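Local coordinates for RNA-directed RNA polymerase (Infectious pancreatic necrosis virus, PDB 3ZED), which probably acts as the viral RNA-dependent RNA polymerase, adding ribonucleotides to a growing RNA chain, and probably exists both free and covalently attached to the genomic RNA, at residues 128-131 against 132-136; 445-448 against 449-453; 783-786 against 787-791. All coordinates share one frame; numbering follows the deposited sequence.

Overall arrangement
The three contacts follow one another along the chain. None nests in or crosses another. Each is local and closes turns of one helix; contacts 2 and 3 run just past its end. Contact 1 is on helix 125-137, far out on one side of the molecule, where that helix meets helices 143-156 and 625-645. Contact 2 is at the kinked end of helix 438-452, and contact 3 at the end of helix 781-789 in the C-terminal region. Contacts 2 and 3 touch on the other side of the chain's centre. T785 packs on V447 and S450, and T785 OG1 gives a weak hydrogen bond to N446 O. Contact 1 is about 41 Å from contact 2, between nearest atoms.

Contact 1. Residues 128-131 against 132-136; sequences LKQL and TFFLL
T132 and L128 are joined by two hydrogen bonds that end on one oxygen. T132 OG1 donates to L128 O at 2.8 Å. T132 N donates to the same L128 O at 3.1 Å. The two donors arrive from opposite faces of the L128 carbonyl plane, so this oxygen is gripped from both. The first torsion of T132 sets this up: OG1 sits beside its own backbone N (chi1 -52°) and faces the preceding turn. The hydroxyl proton is therefore spent inside the helix.

One position on, F133 N bonds K129 O at 3.0 Å. Q130 and F134 make the side-chain part of the contact. They lie side by side and point the same way, with amide and ring planes 61° apart. Q130 OE1 is 3.8 Å from F134 CE2, a van der Waals approach. The bend at chi2 of Q130 (-61°) carries the amide there. Q130 O also meets this ring obliquely, 3.3 Å from F134 CD2, and accepts the bond from F134 N. Within the second segment, F133 CD2 lies 4.0 Å above the plane of the F134 ring, over its centre. L135 N bonds L131 O at 2.9 Å.

These are the i to i+4 bonds of an alpha helix, here helix 125-137, with the threonine hydroxyl adding a second donor to the carbonyl four residues back. The helix belongs to the N-terminal part of the polymerase and lies far from the metal sites and the predicted GTP site.

Neighbouring elements hold the side chains further. H633 of helix 625-645 packs edge-to-face with F134 and also touches Q130, while A630 of that helix meets L131. Helix 143-156 places L147 against L128, T132 and L135, and the loop residues L30 and I31 lie against T132 and K129.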
loop_
_atom_site.group_PDB
_atom_site.type_symbol
_atom_site.label_atom_id
_atom_site.label_comp_id
_atom_site.label_asym_id
_atom_site.label_seq_id
_atom_site.Cartn_x
_atom_site.Cartn_y
_atom_site.Cartn_z
ATOM N N LEU B 128 -0.368 8.688 31.391
ATOM C CA LEU B 128 -0.229 7.604 32.378
ATOM C C LEU B 128 -0.518 8.116 33.797
ATOM O O LEU B 128 -1.170 7.404 34.582
ATOM C CB LEU B 128 1.189 6.950 32.313
ATOM C CG LEU B 128 1.513 5.870 33.368
ATOM C CD1 LEU B 128 0.526 4.706 33.287
ATOM C CD2 LEU B 128 2.920 5.345 33.198
ATOM N N LYS B 129 -0.006 9.331 34.130
ATOM C CA LYS B 129 -0.256 9.977 35.427
ATOM C C LYS B 129 -1.758 10.243 35.596
ATOM O O LYS B 129 -2.334 9.898 36.629
ATOM C CB LYS B 129 0.550 11.283 35.566
ATOM C CG LYS B 129 2.039 11.077 35.832
ATOM C CD LYS B 129 2.863 12.296 35.446
ATOM C CE LYS B 129 4.325 12.089 35.753
ATOM N NZ LYS B 129 5.188 13.016 34.979
ATOM N N GLN B 130 -2.399 10.786 34.556
ATOM C CA GLN B 130 -3.827 11.104 34.542
ATOM C C GLN B 130 -4.692 9.841 34.699
ATOM O O GLN B 130 -5.611 9.829 35.515
ATOM C CB GLN B 130 -4.197 11.865 33.264
ATOM C CG GLN B 130 -3.599 13.271 33.192
ATOM C CD GLN B 130 -4.048 14.181 34.310
ATOM O OE1 GLN B 130 -5.209 14.197 34.713
ATOM N NE2 GLN B 130 -3.130 14.961 34.836
ATOM N N LEU B 131 -4.349 8.761 33.983
ATOM C CA LEU B 131 -5.052 7.479 34.085
ATOM C C LEU B 131 -5.010 6.958 35.517
ATOM O O LEU B 131 -6.044 6.511 36.032
ATOM C CB LEU B 131 -4.447 6.440 33.125
ATOM C CG LEU B 131 -4.659 6.657 31.630
ATOM C CD1 LEU B 131 -3.709 5.796 30.846
ATOM C CD2 LEU B 131 -6.122 6.372 31.198
ATOM N N THR B 132 -3.826 7.032 36.177
ATOM C CA THR B 132 -3.653 6.589 37.570
ATOM C C THR B 132 -4.520 7.433 38.529
ATOM O O THR B 132 -5.164 6.868 39.429
ATOM C CB THR B 132 -2.178 6.653 37.993
ATOM O OG1 THR B 132 -1.397 5.966 37.032
ATOM C CG2 THR B 132 -1.942 6.064 39.381
ATOM N N PHE B 133 -4.529 8.767 38.344
ATOM C CA PHE B 133 -5.345 9.636 39.197
ATOM C C PHE B 133 -6.823 9.314 39.051
ATOM O O PHE B 133 -7.523 9.243 40.053
ATOM C CB PHE B 133 -5.128 11.138 38.916
ATOM C CG PHE B 133 -6.121 12.018 39.676
ATOM C CD1 PHE B 133 -6.155 12.019 41.070
ATOM C CD2 PHE B 133 -7.053 12.796 38.992
ATOM C CE1 PHE B 133 -7.076 12.813 41.764
ATOM C CE2 PHE B 133 -7.951 13.611 39.684
ATOM C CZ PHE B 133 -7.937 13.633 41.065
ATOM N N PHE B 134 -7.299 9.106 37.820
ATOM C CA PHE B 134 -8.715 8.842 37.650
ATOM C C PHE B 134 -9.071 7.428 38.123
ATOM O O PHE B 134 -10.207 7.230 38.559
ATOM C CB PHE B 134 -9.174 9.143 36.213
ATOM C CG PHE B 134 -9.288 10.635 35.953
ATOM C CD1 PHE B 134 -10.181 11.426 36.685
ATOM C CD2 PHE B 134 -8.515 11.251 34.970
ATOM C CE1 PHE B 134 -10.296 12.806 36.432
ATOM C CE2 PHE B 134 -8.621 12.630 34.729
ATOM C CZ PHE B 134 -9.513 13.401 35.461
ATOM N N LEU B 135 -8.097 6.467 38.132
ATOM C CA LEU B 135 -8.390 5.128 38.667
ATOM C C LEU B 135 -8.579 5.198 40.211
ATOM O O LEU B 135 -9.356 4.415 40.788
ATOM C CB LEU B 135 -7.307 4.098 38.296
ATOM C CG LEU B 135 -7.578 2.644 38.754
ATOM C CD1 LEU B 135 -8.475 1.938 37.790
ATOM C CD2 LEU B 135 -6.302 1.856 38.925
ATOM N N LEU B 136 -7.846 6.137 40.857
ATOM C CA LEU B 136 -7.909 6.420 42.289
ATOM C C LEU B 136 -9.276 6.947 42.715
ATOM O O LEU B 136 -9.649 6.780 43.875
ATOM C CB LEU B 136 -6.850 7.468 42.689
ATOM C CG LEU B 136 -5.365 7.086 42.625
ATOM C CD1 LEU B 136 -4.498 8.303 42.911
ATOM C CD2 LEU B 136 -5.025 5.933 43.571
#

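Contact 2. Residues 445-448 against 449-453; sequences MNVA and PSMVV
The flat groups where V447 and A448 meet S450 and M451 are the peptide carbonyls. S450 N stands above the plane of the V447 carbonyl and gives V447 O a hydrogen bond of 3.0 Å. M451 N stands still further out of the A448 carbonyl plane, by 57°, and bonds A448 O at 3.0 Å. Both donors thus miss the carbonyl lone pairs. Both bonds reach back three residues, not four, so the turn here is tighter than an alpha helix.

P449 accounts for one missing bond. Its ring nitrogen has no hydrogen, so it cannot bond the turn before. P449 CD takes the place of the missing hydrogen and lies 4.2 Å from M445 O, four residues back. That oxygen accepts from Q416 NE2 instead. On the residue before it, P449 CD lies against A448 CB at 3.5 Å. This is a proline kink near the end of helix 438-452, just after a wider pi-type turn at 445-447.

On another side of the turn, V447 and M451 cross obliquely. V447 CG1, held anti to its backbone N (chi1 175°), touches M451 SD at 3.9 Å. The M451 chain runs out straight at chi2 and then bends at chi3 (91°). M451 CB lies 3.4 Å from A448 O.

All the touching residues are buried within the catalytic region of the polymerase. The M451 side chain is about 11 Å from that of L249, a residue of the predicted GTP site. Helix 412-426 covers M445 and V452, and helix 326-340 covers A448, M451 and V452. Helix 781-789 closes a further side, where S450 OG is hydrogen-bonded to L782 O and P449 packs on the L782 side chain.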
loop_
_atom_site.group_PDB
_atom_site.type_symbol
_atom_site.label_atom_id
_atom_site.label_comp_id
_atom_site.label_asym_id
_atom_site.label_seq_id
_atom_site.Cartn_x
_atom_site.Cartn_y
_atom_site.Cartn_z
ATOM N N MET B 445 4.729 -4.902 -19.148
ATOM C CA MET B 445 4.814 -6.361 -19.150
ATOM C C MET B 445 6.213 -6.924 -19.067
ATOM O O MET B 445 6.413 -7.955 -18.431
ATOM C CB MET B 445 4.146 -6.953 -20.420
ATOM C CG MET B 445 2.675 -6.549 -20.630
ATOM S SD MET B 445 1.571 -6.711 -19.178
ATOM C CE MET B 445 1.650 -8.461 -18.891
ATOM N N ASN B 446 7.159 -6.308 -19.748
ATOM C CA ASN B 446 8.472 -6.905 -19.893
ATOM C C ASN B 446 9.555 -6.342 -18.998
ATOM O O ASN B 446 10.560 -7.028 -18.815
ATOM C CB ASN B 446 8.923 -6.784 -21.363
ATOM C CG ASN B 446 7.945 -7.360 -22.360
ATOM O OD1 ASN B 446 7.286 -6.637 -23.084
ATOM N ND2 ASN B 446 7.853 -8.671 -22.447
ATOM N N VAL B 447 9.406 -5.114 -18.474
ATOM C CA VAL B 447 10.500 -4.533 -17.683
ATOM C C VAL B 447 10.074 -4.160 -16.255
ATOM O O VAL B 447 10.766 -4.545 -15.314
ATOM C CB VAL B 447 11.129 -3.312 -18.423
ATOM C CG1 VAL B 447 12.185 -2.599 -17.573
ATOM C CG2 VAL B 447 11.704 -3.715 -19.783
ATOM N N ALA B 448 8.990 -3.383 -16.098
ATOM C CA ALA B 448 8.534 -2.861 -14.804
ATOM C C ALA B 448 8.500 -3.908 -13.671
ATOM O O ALA B 448 9.031 -3.584 -12.617
ATOM C CB ALA B 448 7.168 -2.194 -14.933
ATOM N N PRO B 449 7.952 -5.144 -13.815
ATOM C CA PRO B 449 7.950 -6.073 -12.675
ATOM C C PRO B 449 9.339 -6.348 -12.080
ATOM O O PRO B 449 9.422 -6.489 -10.855
ATOM C CB PRO B 449 7.317 -7.340 -13.251
ATOM C CG PRO B 449 6.425 -6.844 -14.352
ATOM C CD PRO B 449 7.243 -5.741 -14.972
ATOM N N SER B 450 10.427 -6.345 -12.900
ATOM C CA SER B 450 11.788 -6.615 -12.395
ATOM C C SER B 450 12.490 -5.366 -11.881
ATOM O O SER B 450 13.595 -5.456 -11.338
ATOM C CB SER B 450 12.646 -7.313 -13.443
ATOM O OG SER B 450 12.332 -8.693 -13.444
ATOM N N MET B 451 11.842 -4.224 -11.985
ATOM C CA MET B 451 12.419 -3.007 -11.443
ATOM C C MET B 451 12.096 -2.872 -9.953
ATOM O O MET B 451 12.846 -2.228 -9.229
ATOM C CB MET B 451 11.929 -1.791 -12.219
ATOM C CG MET B 451 12.645 -1.628 -13.551
ATOM S SD MET B 451 11.844 -0.308 -14.452
ATOM C CE MET B 451 12.807 1.074 -13.913
ATOM N N VAL B 452 10.987 -3.474 -9.492
ATOM C CA VAL B 452 10.558 -3.316 -8.093
ATOM C C VAL B 452 10.350 -4.683 -7.386
ATOM O O VAL B 452 10.114 -4.698 -6.178
ATOM C CB VAL B 452 9.311 -2.389 -7.959
ATOM C CG1 VAL B 452 9.612 -0.983 -8.473
ATOM C CG2 VAL B 452 8.083 -2.965 -8.652
ATOM N N VAL B 453 10.481 -5.817 -8.120
ATOM C CA VAL B 453 10.334 -7.163 -7.531
ATOM C C VAL B 453 11.603 -7.971 -7.803
ATOM O O VAL B 453 12.021 -8.103 -8.965
ATOM C CB VAL B 453 9.069 -7.941 -7.985
ATOM C CG1 VAL B 453 8.878 -9.194 -7.132
ATOM C CG2 VAL B 453 7.809 -7.057 -7.983
#

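Contact 3. Residues 783-786 against 787-791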
loop_
_atom_site.group_PDB
_atom_site.type_symbol
_atom_site.label_atom_id
_atom_site.label_comp_id
_atom_site.label_asym_id
_atom_site.label_seq_id
_atom_site.Cartn_x
_atom_site.Cartn_y
_atom_site.Cartn_z
ATOM N N THR B 783 13.628 -11.946 -16.346
ATOM C CA THR B 783 14.957 -12.474 -16.021
ATOM C C THR B 783 16.030 -11.668 -16.781
ATOM O O THR B 783 17.057 -11.316 -16.195
ATOM C CB THR B 783 15.030 -13.967 -16.342
ATOM O OG1 THR B 783 14.082 -14.643 -15.512
ATOM C CG2 THR B 783 16.433 -14.552 -16.130
ATOM N N GLU B 784 15.777 -11.371 -18.073
ATOM C CA GLU B 784 16.645 -10.572 -18.925
ATOM C C GLU B 784 16.846 -9.169 -18.315
ATOM O O GLU B 784 17.983 -8.704 -18.245
ATOM C CB GLU B 784 16.077 -10.485 -20.353
ATOM C CG GLU B 784 16.017 -11.842 -21.038
ATOM C CD GLU B 784 15.710 -11.814 -22.522
ATOM O OE1 GLU B 784 14.518 -11.672 -22.876
ATOM O OE2 GLU B 784 16.653 -11.983 -23.327
ATOM N N THR B 785 15.764 -8.539 -17.815
ATOM C CA THR B 785 15.801 -7.234 -17.145
ATOM C C THR B 785 16.670 -7.316 -15.884
ATOM O O THR B 785 17.527 -6.454 -15.690
ATOM C CB THR B 785 14.378 -6.753 -16.807
ATOM O OG1 THR B 785 13.619 -6.739 -18.005
ATOM C CG2 THR B 785 14.353 -5.358 -16.188
ATOM N N ARG B 786 16.461 -8.349 -15.047
ATOM C CA ARG B 786 17.208 -8.533 -13.801
ATOM C C ARG B 786 18.725 -8.687 -14.079
ATOM O O ARG B 786 19.528 -8.044 -13.394
ATOM C CB ARG B 786 16.656 -9.730 -13.017
ATOM C CG ARG B 786 17.221 -9.860 -11.614
ATOM C CD ARG B 786 17.751 -11.240 -11.330
ATOM N NE ARG B 786 16.769 -12.279 -11.635
ATOM C CZ ARG B 786 17.067 -13.450 -12.190
ATOM N NH1 ARG B 786 18.329 -13.749 -12.495
ATOM N NH2 ARG B 786 16.108 -14.332 -12.445
ATOM N N GLU B 787 19.102 -9.479 -15.104
ATOM C CA GLU B 787 20.496 -9.684 -15.536
ATOM C C GLU B 787 21.182 -8.356 -15.888
ATOM O O GLU B 787 22.277 -8.074 -15.392
ATOM C CB GLU B 787 20.550 -10.613 -16.763
ATOM C CG GLU B 787 20.215 -12.065 -16.472
ATOM C CD GLU B 787 20.125 -13.008 -17.658
ATOM O OE1 GLU B 787 20.194 -12.548 -18.822
ATOM O OE2 GLU B 787 19.874 -14.207 -17.410
ATOM N N ALA B 788 20.535 -7.555 -16.751
ATOM C CA ALA B 788 21.001 -6.250 -17.210
ATOM C C ALA B 788 21.097 -5.252 -16.048
ATOM O O ALA B 788 22.042 -4.460 -16.012
ATOM C CB ALA B 788 20.072 -5.716 -18.289
ATOM N N LEU B 789 20.141 -5.301 -15.091
ATOM C CA LEU B 789 20.156 -4.406 -13.925
ATOM C C LEU B 789 21.374 -4.665 -13.042
ATOM O O LEU B 789 21.926 -3.707 -12.485
ATOM C CB LEU B 789 18.876 -4.548 -13.088
ATOM C CG LEU B 789 17.613 -3.951 -13.683
ATOM C CD1 LEU B 789 16.374 -4.468 -12.971
ATOM C CD2 LEU B 789 17.679 -2.417 -13.744
ATOM N N GLU B 790 21.804 -5.948 -12.952
ATOM C CA GLU B 790 22.928 -6.434 -12.146
ATOM C C GLU B 790 24.230 -6.623 -12.952
ATOM O O GLU B 790 25.115 -7.388 -12.537
ATOM C CB GLU B 790 22.549 -7.759 -11.470
ATOM C CG GLU B 790 21.556 -7.592 -10.333
ATOM C CD GLU B 790 20.702 -8.801 -10.003
ATOM O OE1 GLU B 790 21.210 -9.944 -10.074
ATOM O OE2 GLU B 790 19.525 -8.594 -9.631
ATOM N N THR B 791 24.345 -5.932 -14.101
ATOM C CA THR B 791 25.544 -5.957 -14.955
ATOM C C THR B 791 26.526 -4.852 -14.494
ATOM O O THR B 791 26.087 -3.744 -14.164
ATOM C CB THR B 791 25.133 -5.798 -16.443
ATOM O OG1 THR B 791 24.405 -6.957 -16.839
ATOM C CG2 THR B 791 26.320 -5.642 -17.384
HETATM O O HOH W 1 19.334 -12.966 -21.967
#
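E787 opens the second segment with a bond from its N to T783 O, 3.0 Å long and nearly straight at 163°. Its side chain passes T783 at a slant, and E787 OE2 rests 3.7 Å from T783 CG2. E787 OE1 accepts from a water at 3.3 Å and has a long, weak ion pair with K288 NZ. The water also donates to E784 OE2 and so links the two acidic side chains. E784 OE1 is held separately by V737 N.

A788 continues with N bonded to E784 O. Its methyl group lies against K288 and I291 of helix 283-293. L789 N bonds T785 O, and the two side chains run side by side, with L789 CD1 3.9 Å from T785 CG2.

The last turn of helix 781-789 is reached here, in the C-terminal region of the polymerase. E790 is the first residue to leave helical angles, yet its N still bonds R786 O at 3.1 Å. R786 and E790 cross without a salt bridge. R786 CG lies opposite its backbone N (chi1 -171°), and the chain then bends at chi2 and chi3, which leaves CG and CD against the E790 carboxylate. E790 OE2 touches R786 CG at 3.3 Å, while R786 NE stays 5.0 Å from E790 OE2. This carboxylate pairs with K465 NZ instead. T791 has left the helix, but T791 OG1 turns back to donate to E787 O at 2.8 Å.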